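Local coordinates for protein putative alpha-galactosidase/melibiase (Bacteroides fragilis, PDB 4OGZ) that probably hydrolyses terminal, non-reducing alpha-D-galactose residues from alpha-galactosides, as a member of glycoside hydrolase family 27, at residues E233-M238 against F251-W256. Numbering follows the deposited sequence.
Sequences ERYEKM and FSICEW
The Tyr235 ring carries Ile253 on one face and Phe251 at its edge. Ile253 CG2 lies 3.8 Å from the ring centroid and 17° off the normal, the geometry of a CH-pi contact, with Tyr235 CE1 its closest atom at 3.6 Å. Near the plane of the tyrosine ring, Phe251 CZ approaches Tyr235 CD1 at 3.8 Å. The phenylalanine ring in turn receives Ile253 CG1 over one face and Tyr235 O at its edge, 3.4 Å from Phe251 CE2; its CG is anti to the backbone N (chi1 -171°), which sends the ring tip to the helix backbone. Selenomethionine Met238 adds CG, 3.8 Å from Phe251 CE1, before its chain bends away. Tyr235 OH comes to 2.9 Å from Cys254 O, while its assigned hydrogen bond goes to Tyr219 O. Glu255 touches the tyrosine with CB and CG; its carboxylate leads away, OE1 forming a salt bridge with Arg259. The axes of segments 233-238 and 251-254 approach to 10.5 Å, nearly antiparallel (162°), as expected of the beta-alpha-beta unit 216-220, 228-244, 250-254 in a TIM barrel. Met238 also packs on Tyr219, so helix 228-244 spans both strands, which Phe251 links by touching Tyr219.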
loop_
_atom_site.group_PDB
_atom_site.type_symbol
_atom_site.label_atom_id
_atom_site.label_comp_id
_atom_site.label_asym_id
_atom_site.label_seq_id
_atom_site.Cartn_x
_atom_site.Cartn_y
_atom_site.Cartn_z
ATOM N N GLU A 233 -10.077 -8.685 -21.515
ATOM C CA GLU A 233 -9.798 -10.098 -21.794
ATOM C C GLU A 233 -8.410 -10.471 -21.375
ATOM O O GLU A 233 -8.212 -11.560 -20.855
ATOM C CB GLU A 233 -9.988 -10.422 -23.264
ATOM C CG GLU A 233 -11.459 -10.461 -23.613
ATOM C CD GLU A 233 -11.738 -10.571 -25.095
ATOM O OE1 GLU A 233 -10.793 -10.614 -25.902
ATOM O OE2 GLU A 233 -12.932 -10.621 -25.463
ATOM N N ARG A 234 -7.437 -9.587 -21.628
ATOM C CA ARG A 234 -6.055 -9.857 -21.285
ATOM C C ARG A 234 -5.822 -9.889 -19.783
ATOM O O ARG A 234 -5.093 -10.716 -19.295
ATOM C CB ARG A 234 -5.113 -8.833 -21.936
ATOM C CG ARG A 234 -5.033 -8.977 -23.435
ATOM C CD ARG A 234 -3.887 -8.166 -24.036
ATOM N NE ARG A 234 -3.890 -8.307 -25.486
ATOM C CZ ARG A 234 -2.848 -8.106 -26.291
ATOM N NH1 ARG A 234 -1.668 -7.731 -25.815
ATOM N NH2 ARG A 234 -3.006 -8.297 -27.593
ATOM N N TYR A 235 -6.459 -8.992 -19.057
ATOM C CA TYR A 235 -6.375 -8.989 -17.623
ATOM C C TYR A 235 -7.071 -10.243 -17.072
ATOM O O TYR A 235 -6.578 -10.892 -16.160
ATOM C CB TYR A 235 -6.921 -7.645 -17.062
ATOM C CG TYR A 235 -5.831 -6.561 -17.083
ATOM C CD1 TYR A 235 -4.747 -6.619 -16.227
ATOM C CD2 TYR A 235 -5.834 -5.558 -18.036
ATOM C CE1 TYR A 235 -3.714 -5.656 -16.294
ATOM C CE2 TYR A 235 -4.828 -4.610 -18.102
ATOM C CZ TYR A 235 -3.764 -4.675 -17.228
ATOM O OH TYR A 235 -2.748 -3.711 -17.293
ATOM N N GLU A 236 -8.192 -10.612 -17.665
ATOM C CA GLU A 236 -8.936 -11.804 -17.190
ATOM C C GLU A 236 -8.111 -13.087 -17.358
ATOM O O GLU A 236 -8.150 -13.967 -16.505
ATOM C CB GLU A 236 -10.278 -11.911 -17.906
ATOM C CG GLU A 236 -11.162 -12.994 -17.310
ATOM C CD GLU A 236 -12.392 -13.305 -18.131
ATOM O OE1 GLU A 236 -12.840 -12.424 -18.901
ATOM O OE2 GLU A 236 -12.910 -14.445 -18.003
ATOM N N LYS A 237 -7.382 -13.194 -18.465
ATOM C CA LYS A 237 -6.503 -14.342 -18.680
ATOM C C LYS A 237 -5.518 -14.474 -17.539
ATOM O O LYS A 237 -5.345 -15.561 -16.977
ATOM C CB LYS A 237 -5.757 -14.243 -20.026
ATOM C CG LYS A 237 -6.343 -15.121 -21.118
ATOM C CD LYS A 237 -6.204 -14.550 -22.544
ATOM C CE LYS A 237 -4.769 -14.396 -23.059
ATOM N NZ LYS A 237 -4.168 -15.631 -23.648
HETATM N N MSE A 238 -4.841 -13.379 -17.203
HETATM C CA MSE A 238 -3.832 -13.438 -16.139
HETATM C C MSE A 238 -4.451 -13.607 -14.770
HETATM O O MSE A 238 -3.865 -14.265 -13.918
HETATM C CB MSE A 238 -2.969 -12.182 -16.165
HETATM C CG MSE A 238 -1.873 -12.185 -15.101
HETATM SE SE MSE A 238 -0.747 -13.810 -15.140
HETATM C CE MSE A 238 0.798 -13.075 -16.102
ATOM N N PHE A 251 -3.310 -9.315 -7.367
ATOM C CA PHE A 251 -3.314 -8.936 -8.774
ATOM C C PHE A 251 -3.480 -7.416 -8.875
ATOM O O PHE A 251 -4.555 -6.893 -8.613
ATOM C CB PHE A 251 -4.424 -9.696 -9.490
ATOM C CG PHE A 251 -4.405 -9.576 -10.991
ATOM C CD1 PHE A 251 -3.250 -9.336 -11.687
ATOM C CD2 PHE A 251 -5.560 -9.809 -11.698
ATOM C CE1 PHE A 251 -3.261 -9.301 -13.060
ATOM C CE2 PHE A 251 -5.582 -9.792 -13.083
ATOM C CZ PHE A 251 -4.428 -9.519 -13.765
ATOM N N SER A 252 -2.372 -6.721 -9.172
ATOM C CA SER A 252 -2.349 -5.268 -9.312
ATOM C C SER A 252 -2.437 -4.985 -10.792
ATOM O O SER A 252 -1.531 -5.335 -11.569
ATOM C CB SER A 252 -1.085 -4.665 -8.679
ATOM O OG SER A 252 -0.671 -3.373 -9.194
ATOM N N ILE A 253 -3.519 -4.317 -11.168
ATOM C CA ILE A 253 -3.826 -3.991 -12.537
ATOM C C ILE A 253 -3.278 -2.594 -12.836
ATOM O O ILE A 253 -3.457 -1.660 -12.078
ATOM C CB ILE A 253 -5.327 -4.095 -12.754
ATOM C CG1 ILE A 253 -5.731 -5.595 -12.556
ATOM C CG2 ILE A 253 -5.764 -3.574 -14.113
ATOM C CD1 ILE A 253 -7.112 -5.926 -13.056
ATOM N N CYS A 254 -2.605 -2.490 -13.965
ATOM C CA CYS A 254 -1.875 -1.270 -14.301
ATOM C C CYS A 254 -2.052 -0.964 -15.786
ATOM O O CYS A 254 -1.199 -1.330 -16.641
ATOM C CB CYS A 254 -0.409 -1.417 -13.893
ATOM S SG CYS A 254 0.519 0.110 -14.219
ATOM N N GLU A 255 -3.163 -0.291 -16.093
ATOM C CA GLU A 255 -3.414 0.225 -17.443
ATOM C C GLU A 255 -3.758 1.732 -17.378
ATOM O O GLU A 255 -4.449 2.271 -18.238
ATOM C CB GLU A 255 -4.439 -0.614 -18.191
ATOM C CG GLU A 255 -5.790 -0.799 -17.504
ATOM C CD GLU A 255 -6.606 0.480 -17.465
ATOM O OE1 GLU A 255 -7.245 0.831 -18.489
ATOM O OE2 GLU A 255 -6.572 1.110 -16.398
ATOM N N TRP A 256 -3.224 2.377 -16.344
ATOM C CA TRP A 256 -3.185 3.842 -16.179
ATOM C C TRP A 256 -4.596 4.490 -16.121
ATOM O O TRP A 256 -4.762 5.679 -16.314
ATOM C CB TRP A 256 -2.301 4.474 -17.263
ATOM C CG TRP A 256 -1.157 3.567 -17.665
ATOM C CD1 TRP A 256 -0.113 3.167 -16.890
ATOM C CD2 TRP A 256 -0.972 2.916 -18.950
ATOM N NE1 TRP A 256 0.722 2.318 -17.618
ATOM C CE2 TRP A 256 0.191 2.129 -18.859
ATOM C CE3 TRP A 256 -1.708 2.903 -20.149
ATOM C CZ2 TRP A 256 0.661 1.366 -19.921
ATOM C CZ3 TRP A 256 -1.262 2.146 -21.194
ATOM C CH2 TRP A 256 -0.064 1.397 -21.086
#